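Local coordinates for protein transcriptional regulator, LYSR family (Neisseria meningitidis, PDB 4AB5) that probably controls transcription of methionine-biosynthesis genes as a MetR-like DNA-binding regulator, of which this chain is the regulatory domain, at residues Cys19-Met24 and Tyr158-Pro163; Ala58-Val63 and Asn199-Ile204; Asn96-Glu101 and Arg151-Leu156; Glu106-Tyr111 and Leu118-Lys123. All coordinates share one frame; numbering follows the deposited sequence.

Contact 1. Residues Cys19-Met24 and Tyr158-Pro163; sequences CFDWLM and YWTVMP
W22 and W159 meet where the first turns of helices 20-33 and 158-166 face each other in the regulatory domain, which belongs to the periplasmic-binding-protein-like fold of LysR regulators. The short helical segments run nearly perpendicular, at 99°, with their axes 12.2 Å apart, so long side chains must bridge the gap. The aromatic contact is an offset edge-to-face pair: the pyrrole end of W22 points at the six-membered ring of W159, the planes being turned 69° from each other. W22 CD1 comes 3.6 Å from W159 CH2. Both indoles have CG placed between the backbone N and the carbonyl carbon, which directs each ring across the gap. Y80 and F78 extend the aromatic cluster, edge-to-face with W159 and W22 respectively. D21 adds a second, smaller contact: it crosses W159 obliquely, CB and OD2 both meeting CZ3, its carboxylate steeply tilted to that ring and also near T160 CG2. Within the segments, C19 O accepts backbone bonds from W22 N and L23 N and sits over one face of the W22 ring. C19 is also disulfide-bonded to C16. At the exposed side, D21 OD2 lies 3.8 Å from W159 CZ3, at the edge of the indole and near its plane.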
loop_
_atom_site.group_PDB
_atom_site.type_symbol
_atom_site.label_atom_id
_atom_site.label_comp_id
_atom_site.label_asym_id
_atom_site.label_seq_id
_atom_site.Cartn_x
_atom_site.Cartn_y
_atom_site.Cartn_z
ATOM N N CYS B 19 7.848 3.724 5.253
ATOM C CA CYS B 19 7.608 4.414 6.530
ATOM C C CYS B 19 6.266 4.043 7.164
ATOM O O CYS B 19 6.212 3.794 8.367
ATOM C CB CYS B 19 7.740 5.925 6.356
ATOM S SG CYS B 19 9.414 6.481 5.928
ATOM N N PHE B 20 5.202 3.960 6.338
ATOM C CA PHE B 20 3.831 3.618 6.728
ATOM C C PHE B 20 3.712 2.292 7.487
ATOM O O PHE B 20 2.852 2.169 8.368
ATOM C CB PHE B 20 2.906 3.646 5.501
ATOM C CG PHE B 20 2.497 5.029 5.053
ATOM C CD1 PHE B 20 3.354 5.812 4.281
ATOM C CD2 PHE B 20 1.250 5.547 5.391
ATOM C CE1 PHE B 20 2.972 7.099 3.867
ATOM C CE2 PHE B 20 0.877 6.837 4.996
ATOM C CZ PHE B 20 1.736 7.602 4.228
ATOM N N ASP B 21 4.593 1.321 7.188
ATOM C CA ASP B 21 4.599 0.029 7.873
ATOM C C ASP B 21 4.792 0.134 9.380
ATOM O O ASP B 21 4.149 -0.608 10.125
ATOM C CB ASP B 21 5.621 -0.930 7.242
ATOM C CG ASP B 21 5.184 -1.523 5.912
ATOM O OD1 ASP B 21 4.029 -1.262 5.489
ATOM O OD2 ASP B 21 5.993 -2.260 5.297
ATOM N N TRP B 22 5.661 1.059 9.829
ATOM C CA TRP B 22 5.914 1.295 11.255
ATOM C C TRP B 22 5.210 2.549 11.803
ATOM O O TRP B 22 4.922 2.604 13.005
ATOM C CB TRP B 22 7.419 1.310 11.573
ATOM C CG TRP B 22 8.237 2.163 10.654
ATOM C CD1 TRP B 22 8.955 1.743 9.577
ATOM C CD2 TRP B 22 8.435 3.578 10.741
ATOM N NE1 TRP B 22 9.597 2.806 8.991
ATOM C CE2 TRP B 22 9.290 3.947 9.683
ATOM C CE3 TRP B 22 7.975 4.578 11.618
ATOM C CZ2 TRP B 22 9.671 5.272 9.459
ATOM C CZ3 TRP B 22 8.335 5.893 11.380
ATOM C CH2 TRP B 22 9.195 6.226 10.328
ATOM N N LEU B 23 4.912 3.527 10.923
ATOM C CA LEU B 23 4.260 4.779 11.288
ATOM C C LEU B 23 2.784 4.630 11.619
ATOM O O LEU B 23 2.313 5.289 12.545
ATOM C CB LEU B 23 4.485 5.867 10.219
ATOM C CG LEU B 23 4.200 7.312 10.645
ATOM C CD1 LEU B 23 5.116 7.749 11.765
ATOM C CD2 LEU B 23 4.329 8.254 9.469
HETATM N N MSE B 24 2.052 3.787 10.863
HETATM C CA MSE B 24 0.627 3.536 11.114
HETATM C C MSE B 24 0.394 2.876 12.487
HETATM O O MSE B 24 -0.353 3.466 13.262
HETATM C CB MSE B 24 -0.054 2.787 9.950
HETATM C CG MSE B 24 -0.025 3.551 8.621
HETATM SE SE MSE B 24 -0.693 5.392 8.683
HETATM C CE MSE B 24 1.009 6.409 8.799
ATOM N N TYR B 158 16.079 -3.769 4.472
ATOM C CA TYR B 158 16.231 -5.169 4.849
ATOM C C TYR B 158 15.007 -5.670 5.647
ATOM O O TYR B 158 14.518 -6.769 5.377
ATOM C CB TYR B 158 17.555 -5.399 5.619
ATOM C CG TYR B 158 17.699 -6.808 6.151
ATOM C CD1 TYR B 158 18.023 -7.868 5.304
ATOM C CD2 TYR B 158 17.444 -7.097 7.489
ATOM C CE1 TYR B 158 18.103 -9.176 5.777
ATOM C CE2 TYR B 158 17.521 -8.401 7.973
ATOM C CZ TYR B 158 17.864 -9.437 7.114
ATOM O OH TYR B 158 17.937 -10.730 7.571
ATOM N N TRP B 159 14.515 -4.865 6.616
ATOM C CA TRP B 159 13.358 -5.240 7.430
ATOM C C TRP B 159 12.076 -5.536 6.618
ATOM O O TRP B 159 11.331 -6.442 6.989
ATOM C CB TRP B 159 13.111 -4.250 8.587
ATOM C CG TRP B 159 12.856 -2.840 8.155
ATOM C CD1 TRP B 159 13.767 -1.830 8.091
ATOM C CD2 TRP B 159 11.599 -2.278 7.747
ATOM N NE1 TRP B 159 13.160 -0.672 7.664
ATOM C CE2 TRP B 159 11.834 -0.925 7.422
ATOM C CE3 TRP B 159 10.293 -2.791 7.611
ATOM C CZ2 TRP B 159 10.812 -0.073 6.984
ATOM C CZ3 TRP B 159 9.288 -1.950 7.165
ATOM C CH2 TRP B 159 9.551 -0.608 6.860
ATOM N N THR B 160 11.840 -4.789 5.514
ATOM C CA THR B 160 10.682 -4.960 4.617
ATOM C C THR B 160 10.806 -6.279 3.821
ATOM O O THR B 160 9.815 -6.986 3.635
ATOM C CB THR B 160 10.607 -3.791 3.597
ATOM O OG1 THR B 160 10.988 -2.560 4.201
ATOM C CG2 THR B 160 9.233 -3.652 2.967
ATOM N N VAL B 161 12.021 -6.548 3.313
ATOM C CA VAL B 161 12.406 -7.683 2.483
ATOM C C VAL B 161 12.336 -9.023 3.236
ATOM O O VAL B 161 11.920 -10.026 2.648
ATOM C CB VAL B 161 13.805 -7.389 1.855
ATOM C CG1 VAL B 161 14.483 -8.640 1.301
ATOM C CG2 VAL B 161 13.697 -6.321 0.779
HETATM N N MSE B 162 12.763 -9.036 4.516
HETATM C CA MSE B 162 12.824 -10.217 5.385
HETATM C C MSE B 162 11.645 -11.233 5.331
HETATM O O MSE B 162 11.950 -12.401 5.090
HETATM C CB MSE B 162 13.275 -9.862 6.808
HETATM C CG MSE B 162 14.043 -10.977 7.501
HETATM SE SE MSE B 162 13.443 -11.225 9.361
HETATM C CE MSE B 162 11.480 -11.597 9.061
ATOM N N PRO B 163 10.329 -10.871 5.460
ATOM C CA PRO B 163 9.274 -11.911 5.341
ATOM C C PRO B 163 9.209 -12.628 3.986
ATOM O O PRO B 163 8.798 -13.783 3.924
ATOM C CB PRO B 163 7.971 -11.135 5.581
ATOM C CG PRO B 163 8.371 -9.892 6.266
ATOM C CD PRO B 163 9.737 -9.550 5.769
#

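Contact 2. Residues Ala58-Val63 and Asn199-Ile204; sequences ADLAIV and NNFCQI
The F201 ring receives L60 at its edge: the CD1 methyl of L60 lies near the ring plane, 4.3 Å from F201 CD2. Elsewhere F201 meets F30 edge-to-face and packs on L10, I12, L23 and M27, so the phenyl is enclosed by strand 8-13 and helix 20-33 as well as by this contact. The arrangement is helix-on-sheet packing in the alpha/beta lobe of the periplasmic-binding-protein-like fold. Helix 196-212 lies over strand 60-63, an element of the central mixed sheet that pairs parallel with strand 8-13 and antiparallel with strand 171-189. The backbones stay well apart, the nearest CA atoms being those of L60 and F201 at 9.4 Å, and L60 does nearly all the reaching from the strand. Its CG is anti to the backbone N (chi1 -167°), which extends the isobutyl group off the sheet, and a single methyl, CD1, then touches both F201 and C202. The contact is purely apolar and all three touching residues are buried. L60 is flanked by L10 and I188 from the adjoining strands, while C202 also rests on A186 and on Q75 of strand 72-86, fitting this turn of the helix across several strands. On the helix side, the sulfur of C202 meets the same methyl, C202 SG lying 3.8 Å from L60 CD1.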
loop_
_atom_site.group_PDB
_atom_site.type_symbol
_atom_site.label_atom_id
_atom_site.label_comp_id
_atom_site.label_asym_id
_atom_site.label_seq_id
_atom_site.Cartn_x
_atom_site.Cartn_y
_atom_site.Cartn_z
ATOM N N ALA B 58 1.774 21.268 8.711
ATOM C CA ALA B 58 2.124 20.008 9.383
ATOM C C ALA B 58 2.885 20.312 10.680
ATOM O O ALA B 58 3.528 21.358 10.779
ATOM C CB ALA B 58 2.971 19.130 8.467
ATOM N N ASP B 59 2.822 19.389 11.662
ATOM C CA ASP B 59 3.458 19.537 12.982
ATOM C C ASP B 59 4.700 18.652 13.179
ATOM O O ASP B 59 5.581 19.003 13.968
ATOM C CB ASP B 59 2.433 19.323 14.104
ATOM C CG ASP B 59 1.144 20.091 13.893
ATOM O OD1 ASP B 59 1.126 21.309 14.166
ATOM O OD2 ASP B 59 0.160 19.479 13.422
ATOM N N LEU B 60 4.789 17.541 12.435
ATOM C CA LEU B 60 5.933 16.629 12.473
ATOM C C LEU B 60 6.137 16.017 11.089
ATOM O O LEU B 60 5.159 15.641 10.435
ATOM C CB LEU B 60 5.735 15.546 13.541
ATOM C CG LEU B 60 6.934 14.687 13.933
ATOM C CD1 LEU B 60 6.896 14.379 15.412
ATOM C CD2 LEU B 60 6.943 13.367 13.157
ATOM N N ALA B 61 7.411 15.929 10.643
ATOM C CA ALA B 61 7.763 15.359 9.349
ATOM C C ALA B 61 8.778 14.219 9.454
ATOM O O ALA B 61 9.757 14.338 10.191
ATOM C CB ALA B 61 8.288 16.443 8.420
ATOM N N ILE B 62 8.536 13.116 8.714
ATOM C CA ILE B 62 9.447 11.972 8.632
ATOM C C ILE B 62 10.361 12.276 7.441
ATOM O O ILE B 62 9.875 12.445 6.314
ATOM C CB ILE B 62 8.691 10.613 8.493
ATOM C CG1 ILE B 62 7.666 10.375 9.647
ATOM C CG2 ILE B 62 9.646 9.421 8.300
ATOM C CD1 ILE B 62 8.198 10.408 11.171
ATOM N N VAL B 63 11.675 12.426 7.711
ATOM C CA VAL B 63 12.667 12.798 6.701
ATOM C C VAL B 63 13.893 11.861 6.657
ATOM O O VAL B 63 14.256 11.270 7.676
ATOM C CB VAL B 63 13.065 14.300 6.823
ATOM C CG1 VAL B 63 11.895 15.226 6.460
ATOM C CG2 VAL B 63 13.626 14.631 8.212
ATOM N N ASN B 199 7.462 14.832 21.171
ATOM C CA ASN B 199 8.617 14.105 21.667
ATOM C C ASN B 199 8.256 12.662 21.983
ATOM O O ASN B 199 9.029 11.763 21.651
ATOM C CB ASN B 199 9.208 14.810 22.889
ATOM C CG ASN B 199 10.672 15.078 22.776
ATOM O OD1 ASN B 199 11.480 14.511 23.512
ATOM N ND2 ASN B 199 11.082 15.821 21.760
ATOM N N ASN B 200 7.060 12.440 22.585
ATOM C CA ASN B 200 6.589 11.107 22.926
ATOM C C ASN B 200 6.229 10.289 21.679
ATOM O O ASN B 200 6.407 9.070 21.691
ATOM C CB ASN B 200 5.476 11.158 23.968
ATOM C CG ASN B 200 5.034 9.811 24.444
ATOM O OD1 ASN B 200 5.789 9.015 25.018
ATOM N ND2 ASN B 200 3.807 9.504 24.131
ATOM N N PHE B 201 5.776 10.948 20.589
ATOM C CA PHE B 201 5.482 10.237 19.341
ATOM C C PHE B 201 6.770 9.663 18.737
ATOM O O PHE B 201 6.757 8.554 18.207
ATOM C CB PHE B 201 4.751 11.125 18.319
ATOM C CG PHE B 201 4.275 10.375 17.097
ATOM C CD1 PHE B 201 3.355 9.340 17.212
ATOM C CD2 PHE B 201 4.736 10.715 15.829
ATOM C CE1 PHE B 201 2.912 8.650 16.078
ATOM C CE2 PHE B 201 4.289 10.028 14.691
ATOM C CZ PHE B 201 3.390 8.991 14.823
ATOM N N CYS B 202 7.884 10.405 18.862
ATOM C CA CYS B 202 9.198 9.983 18.370
ATOM C C CYS B 202 9.765 8.841 19.186
ATOM O O CYS B 202 10.356 7.922 18.608
ATOM C CB CYS B 202 10.158 11.154 18.306
ATOM S SG CYS B 202 9.574 12.512 17.270
ATOM N N GLN B 203 9.555 8.863 20.519
ATOM C CA GLN B 203 10.012 7.760 21.364
ATOM C C GLN B 203 9.197 6.482 21.145
ATOM O O GLN B 203 9.759 5.398 21.261
ATOM C CB GLN B 203 10.232 8.139 22.840
ATOM C CG GLN B 203 8.996 8.490 23.648
ATOM C CD GLN B 203 9.351 8.979 25.034
ATOM O OE1 GLN B 203 9.958 8.262 25.840
ATOM N NE2 GLN B 203 8.968 10.211 25.349
ATOM N N ILE B 204 7.908 6.617 20.730
ATOM C CA ILE B 204 7.019 5.503 20.374
ATOM C C ILE B 204 7.537 4.869 19.083
ATOM O O ILE B 204 7.695 3.650 19.043
ATOM C CB ILE B 204 5.523 5.948 20.296
ATOM C CG1 ILE B 204 4.921 6.159 21.714
ATOM C CG2 ILE B 204 4.654 4.963 19.483
ATOM C CD1 ILE B 204 3.580 7.016 21.766
#

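Contact 3. Residues Asn96-Glu101 and Arg151-Leu156; sequences NVWTAE and RGIAAL
W98, whose ring touches I153, gives its NE1 hydrogen to the carbonyl oxygen of L92. That bond satisfies the sole polar atom of a buried indole and restrains the rotation of the ring. The contact belongs to the second alpha/beta lobe of the periplasmic-binding-protein-like fold, where the short strand 97-98 and strand 154-157 lie apart, their closest CA atoms, W98 and A155, being 10.9 Å from each other. The indole spans this distance with its benzene end, and CZ3 of W98 comes 4.1 Å from CD1 of I153. The two side chains slide past each other in opposite directions, and the methyl of I153 meets the ring obliquely. C86 of strand 72-86 packs against both residues, while F103 and E106 also border the isoleucine. The two strands belong to one mixed sheet without pairing directly, being linked through strands 171-189 and 72-86: W98 bonds to Q174 and T176 of strand 171-189, whereas I153 pairs with T107 and I109, bonds that straddle L108. Little surface is shared, 97 Å² in all, so the contact is one small apolar patch. A154 reaches the indole through its backbone alone, with A154 O 4.5 Å from W98 CZ3.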
loop_
_atom_site.group_PDB
_atom_site.type_symbol
_atom_site.label_atom_id
_atom_site.label_comp_id
_atom_site.label_asym_id
_atom_site.label_seq_id
_atom_site.Cartn_x
_atom_site.Cartn_y
_atom_site.Cartn_z
ATOM N N ASN B 96 27.621 -11.348 -4.834
ATOM C CA ASN B 96 27.336 -11.068 -3.419
ATOM C C ASN B 96 27.095 -9.576 -3.212
ATOM O O ASN B 96 26.238 -9.194 -2.419
ATOM C CB ASN B 96 28.482 -11.539 -2.516
ATOM C CG ASN B 96 28.427 -12.993 -2.076
ATOM O OD1 ASN B 96 29.408 -13.533 -1.557
ATOM N ND2 ASN B 96 27.287 -13.656 -2.230
ATOM N N VAL B 97 27.850 -8.738 -3.935
ATOM C CA VAL B 97 27.766 -7.281 -3.872
ATOM C C VAL B 97 27.434 -6.728 -5.272
ATOM O O VAL B 97 28.082 -7.111 -6.248
ATOM C CB VAL B 97 29.081 -6.671 -3.299
ATOM C CG1 VAL B 97 29.031 -5.149 -3.285
ATOM C CG2 VAL B 97 29.383 -7.205 -1.902
ATOM N N TRP B 98 26.445 -5.821 -5.365
ATOM C CA TRP B 98 26.073 -5.181 -6.625
ATOM C C TRP B 98 26.707 -3.799 -6.718
ATOM O O TRP B 98 26.462 -2.947 -5.857
ATOM C CB TRP B 98 24.547 -5.063 -6.774
ATOM C CG TRP B 98 23.795 -6.364 -6.795
ATOM C CD1 TRP B 98 24.320 -7.622 -6.848
ATOM C CD2 TRP B 98 22.369 -6.524 -6.801
ATOM N NE1 TRP B 98 23.312 -8.557 -6.875
ATOM C CE2 TRP B 98 22.104 -7.910 -6.861
ATOM C CE3 TRP B 98 21.286 -5.627 -6.776
ATOM C CZ2 TRP B 98 20.800 -8.424 -6.852
ATOM C CZ3 TRP B 98 19.995 -6.138 -6.806
ATOM C CH2 TRP B 98 19.762 -7.518 -6.837
ATOM N N THR B 99 27.540 -3.578 -7.749
ATOM C CA THR B 99 28.172 -2.275 -7.996
ATOM C C THR B 99 27.132 -1.418 -8.730
ATOM O O THR B 99 26.173 -1.973 -9.272
ATOM C CB THR B 99 29.461 -2.436 -8.853
ATOM O OG1 THR B 99 29.124 -2.932 -10.149
ATOM C CG2 THR B 99 30.505 -3.339 -8.206
ATOM N N ALA B 100 27.323 -0.093 -8.784
ATOM C CA ALA B 100 26.428 0.827 -9.501
ATOM C C ALA B 100 26.230 0.384 -10.970
ATOM O O ALA B 100 25.103 0.404 -11.476
ATOM C CB ALA B 100 26.989 2.240 -9.448
ATOM N N GLU B 101 27.320 -0.091 -11.613
ATOM C CA GLU B 101 27.371 -0.593 -12.992
ATOM C C GLU B 101 26.510 -1.849 -13.239
ATOM O O GLU B 101 26.119 -2.092 -14.381
ATOM C CB GLU B 101 28.829 -0.860 -13.412
ATOM C CG GLU B 101 29.666 0.395 -13.655
ATOM C CD GLU B 101 30.167 1.181 -12.453
ATOM O OE1 GLU B 101 30.068 0.676 -11.310
ATOM O OE2 GLU B 101 30.665 2.313 -12.662
ATOM N N ARG B 151 10.750 -9.541 -13.569
ATOM C CA ARG B 151 10.303 -8.337 -14.281
ATOM C C ARG B 151 11.230 -7.140 -14.064
ATOM O O ARG B 151 11.074 -6.099 -14.712
ATOM C CB ARG B 151 8.831 -8.004 -13.944
ATOM C CG ARG B 151 7.835 -8.967 -14.577
ATOM C CD ARG B 151 7.794 -8.758 -16.075
ATOM N NE ARG B 151 7.023 -9.776 -16.775
ATOM C CZ ARG B 151 7.562 -10.783 -17.444
ATOM N NH1 ARG B 151 8.883 -10.921 -17.498
ATOM N NH2 ARG B 151 6.789 -11.666 -18.061
ATOM N N GLY B 152 12.200 -7.324 -13.177
ATOM C CA GLY B 152 13.195 -6.324 -12.818
ATOM C C GLY B 152 13.819 -6.606 -11.469
ATOM O O GLY B 152 13.656 -7.703 -10.916
ATOM N N ILE B 153 14.573 -5.617 -10.955
ATOM C CA ILE B 153 15.228 -5.639 -9.638
ATOM C C ILE B 153 14.766 -4.432 -8.812
ATOM O O ILE B 153 14.176 -3.508 -9.370
ATOM C CB ILE B 153 16.777 -5.753 -9.738
ATOM C CG1 ILE B 153 17.410 -4.552 -10.499
ATOM C CG2 ILE B 153 17.201 -7.116 -10.335
ATOM C CD1 ILE B 153 18.904 -4.393 -10.315
ATOM N N ALA B 154 15.009 -4.439 -7.492
ATOM C CA ALA B 154 14.609 -3.331 -6.617
ATOM C C ALA B 154 15.561 -3.156 -5.453
ATOM O O ALA B 154 16.369 -4.039 -5.184
ATOM C CB ALA B 154 13.196 -3.557 -6.090
ATOM N N ALA B 155 15.464 -2.003 -4.768
ATOM C CA ALA B 155 16.210 -1.669 -3.556
ATOM C C ALA B 155 15.173 -1.383 -2.477
ATOM O O ALA B 155 14.329 -0.494 -2.639
ATOM C CB ALA B 155 17.094 -0.452 -3.775
ATOM N N LEU B 156 15.190 -2.177 -1.409
ATOM C CA LEU B 156 14.231 -2.026 -0.319
ATOM C C LEU B 156 14.902 -2.190 1.040
ATOM O O LEU B 156 15.946 -2.840 1.100
ATOM C CB LEU B 156 13.075 -3.042 -0.470
ATOM C CG LEU B 156 12.047 -2.788 -1.575
ATOM C CD1 LEU B 156 11.173 -4.006 -1.773
ATOM C CD2 LEU B 156 11.192 -1.559 -1.278
#

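Contact 4. Residues Glu106-Tyr111 and Leu118-Lys123; sequences ETLITY and LDLPKK
Strand 108-110 runs alongside the start of helix 119-125, the CA atoms of T110 and L118 lying 8.2 Å apart and those of L108 and P121 9.9 Å apart. The side chains close this space with apolar contacts in two groups. In the first, L108 and L120 reach toward each other tip to tip: the CD2 methyl of L120 fits against the fork of L108, 3.8 Å from its CD1 and equally far from its CD2. Both leucines hold CG anti to the backbone N (chi1 -171° for L108, 165° for L120), which carries the two isobutyl groups into the gap. The ring of P121 adds a looser touch, its CG 4.4 Å from L108 CD2. In the second group, L118, at the N-cap position, lays its CD1 methyl across T110 at about a right angle, 3.9 Å from T110 CB. The hydroxyl, though it also touches that methyl, has polar partners: T110 OG1 donates to Y111 O at 3.0 Å, from above the carbonyl plane, and is also bonded to H136 ND1. On the helix, K123 NZ bridges back one turn to D119 OD2 at 2.9 Å, meeting the carboxylate from above its plane; S182 OG bonds the same carboxylate oxygen, and Q181 O takes a further bond from the lysine. L120 is also backed by I175 and L180. The parallel partner strand 134-136 follows the helix, making this the first strand-to-helix packing of the beta-alpha-beta unit 108-110, 119-125, 134-136 of this alpha/beta lobe.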
loop_
_atom_site.group_PDB
_atom_site.type_symbol
_atom_site.label_atom_id
_atom_site.label_comp_id
_atom_site.label_asym_id
_atom_site.label_seq_id
_atom_site.Cartn_x
_atom_site.Cartn_y
_atom_site.Cartn_z
ATOM N N GLU B 106 19.522 -3.736 -16.286
ATOM C CA GLU B 106 18.348 -4.131 -15.518
ATOM C C GLU B 106 17.246 -3.082 -15.395
ATOM O O GLU B 106 17.540 -1.894 -15.288
ATOM C CB GLU B 106 18.793 -4.578 -14.111
ATOM C CG GLU B 106 19.147 -6.056 -13.952
ATOM C CD GLU B 106 20.350 -6.621 -14.671
ATOM O OE1 GLU B 106 21.488 -6.312 -14.250
ATOM O OE2 GLU B 106 20.158 -7.481 -15.561
ATOM N N THR B 107 15.974 -3.546 -15.334
ATOM C CA THR B 107 14.780 -2.726 -15.100
ATOM C C THR B 107 14.713 -2.522 -13.581
ATOM O O THR B 107 14.804 -3.493 -12.832
ATOM C CB THR B 107 13.511 -3.436 -15.672
ATOM O OG1 THR B 107 13.543 -3.389 -17.098
ATOM C CG2 THR B 107 12.198 -2.815 -15.191
ATOM N N LEU B 108 14.576 -1.271 -13.127
ATOM C CA LEU B 108 14.498 -0.953 -11.708
ATOM C C LEU B 108 13.042 -0.716 -11.282
ATOM O O LEU B 108 12.354 0.124 -11.864
ATOM C CB LEU B 108 15.403 0.259 -11.365
ATOM C CG LEU B 108 15.611 0.603 -9.862
ATOM C CD1 LEU B 108 16.336 -0.517 -9.111
ATOM C CD2 LEU B 108 16.364 1.899 -9.705
ATOM N N ILE B 109 12.570 -1.484 -10.290
ATOM C CA ILE B 109 11.213 -1.349 -9.751
ATOM C C ILE B 109 11.259 -0.489 -8.490
ATOM O O ILE B 109 11.999 -0.798 -7.558
ATOM C CB ILE B 109 10.464 -2.701 -9.588
ATOM C CG1 ILE B 109 10.633 -3.570 -10.858
ATOM C CG2 ILE B 109 8.969 -2.463 -9.276
ATOM C CD1 ILE B 109 10.493 -5.002 -10.648
ATOM N N THR B 110 10.562 0.661 -8.527
ATOM C CA THR B 110 10.534 1.655 -7.448
ATOM C C THR B 110 9.101 2.128 -7.174
ATOM O O THR B 110 8.178 1.773 -7.909
ATOM C CB THR B 110 11.383 2.910 -7.844
ATOM O OG1 THR B 110 10.665 3.720 -8.780
ATOM C CG2 THR B 110 12.767 2.577 -8.396
ATOM N N TYR B 111 8.940 3.002 -6.160
ATOM C CA TYR B 111 7.674 3.669 -5.857
ATOM C C TYR B 111 7.508 4.806 -6.882
ATOM O O TYR B 111 8.524 5.277 -7.408
ATOM C CB TYR B 111 7.640 4.183 -4.409
ATOM C CG TYR B 111 7.769 3.063 -3.404
ATOM C CD1 TYR B 111 6.733 2.155 -3.206
ATOM C CD2 TYR B 111 8.950 2.868 -2.695
ATOM C CE1 TYR B 111 6.855 1.102 -2.297
ATOM C CE2 TYR B 111 9.088 1.813 -1.787
ATOM C CZ TYR B 111 8.035 0.933 -1.592
ATOM O OH TYR B 111 8.160 -0.106 -0.703
ATOM N N LEU B 118 14.410 8.796 -3.700
ATOM C CA LEU B 118 14.919 7.428 -3.676
ATOM C C LEU B 118 16.420 7.385 -3.390
ATOM O O LEU B 118 17.198 7.936 -4.157
ATOM C CB LEU B 118 14.561 6.664 -4.971
ATOM C CG LEU B 118 13.096 6.647 -5.398
ATOM C CD1 LEU B 118 12.968 6.283 -6.856
ATOM C CD2 LEU B 118 12.277 5.719 -4.531
ATOM N N ASP B 119 16.813 6.721 -2.282
ATOM C CA ASP B 119 18.192 6.580 -1.808
ATOM C C ASP B 119 19.157 5.975 -2.809
ATOM O O ASP B 119 20.223 6.550 -3.019
ATOM C CB ASP B 119 18.250 5.854 -0.462
ATOM C CG ASP B 119 18.193 6.765 0.760
ATOM O OD1 ASP B 119 17.581 7.846 0.675
ATOM O OD2 ASP B 119 18.737 6.381 1.803
ATOM N N LEU B 120 18.789 4.841 -3.447
ATOM C CA LEU B 120 19.624 4.190 -4.466
ATOM C C LEU B 120 19.932 5.129 -5.656
ATOM O O LEU B 120 21.110 5.443 -5.822
ATOM C CB LEU B 120 19.080 2.810 -4.903
ATOM C CG LEU B 120 19.674 2.225 -6.208
ATOM C CD1 LEU B 120 21.046 1.639 -5.986
ATOM C CD2 LEU B 120 18.763 1.195 -6.795
ATOM N N PRO B 121 18.936 5.655 -6.426
ATOM C CA PRO B 121 19.274 6.591 -7.514
ATOM C C PRO B 121 20.056 7.825 -7.071
ATOM O O PRO B 121 21.090 8.125 -7.665
ATOM C CB PRO B 121 17.906 6.960 -8.099
ATOM C CG PRO B 121 17.031 5.774 -7.776
ATOM C CD PRO B 121 17.481 5.387 -6.404
ATOM N N LYS B 122 19.598 8.504 -6.009
ATOM C CA LYS B 122 20.213 9.720 -5.470
ATOM C C LYS B 122 21.678 9.555 -5.006
ATOM O O LYS B 122 22.535 10.357 -5.401
ATOM C CB LYS B 122 19.325 10.327 -4.357
ATOM C CG LYS B 122 19.935 11.505 -3.594
ATOM C CD LYS B 122 18.898 12.332 -2.846
ATOM C CE LYS B 122 18.667 11.858 -1.435
ATOM N NZ LYS B 122 17.740 12.757 -0.689
ATOM N N LYS B 123 21.945 8.549 -4.156
ATOM C CA LYS B 123 23.261 8.317 -3.554
ATOM C C LYS B 123 24.236 7.488 -4.378
ATOM O O LYS B 123 25.423 7.475 -4.047
ATOM C CB LYS B 123 23.102 7.655 -2.169
ATOM C CG LYS B 123 22.416 8.516 -1.114
ATOM C CD LYS B 123 21.893 7.663 0.025
ATOM C CE LYS B 123 21.961 8.397 1.340
ATOM N NZ LYS B 123 21.208 7.692 2.406
#

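Contacts 1 and 2 touch, centres about 17 Å apart: L23 and W22 reach F201 and I62, joining helices 20-33 and 196-212 over the sheet. Contacts 3 and 4, centres about 9 Å apart, also touch, L156 packing on Y111. Contact 2 lies across the chain's centre from contacts 3 and 4; contacts 2 and 3, centres about 32 Å apart, both reach the mixed sheet. The centre of contact 1 is about 17 Å from that of contact 4 and 19 Å from that of contact 3; helix 158-166 follows strand 154-157. Along the chain, contact 4 falls between the segments of contact 3, and these between those of contacts 1 and 2, which interleave. The chain thus crosses between two lobes more than once.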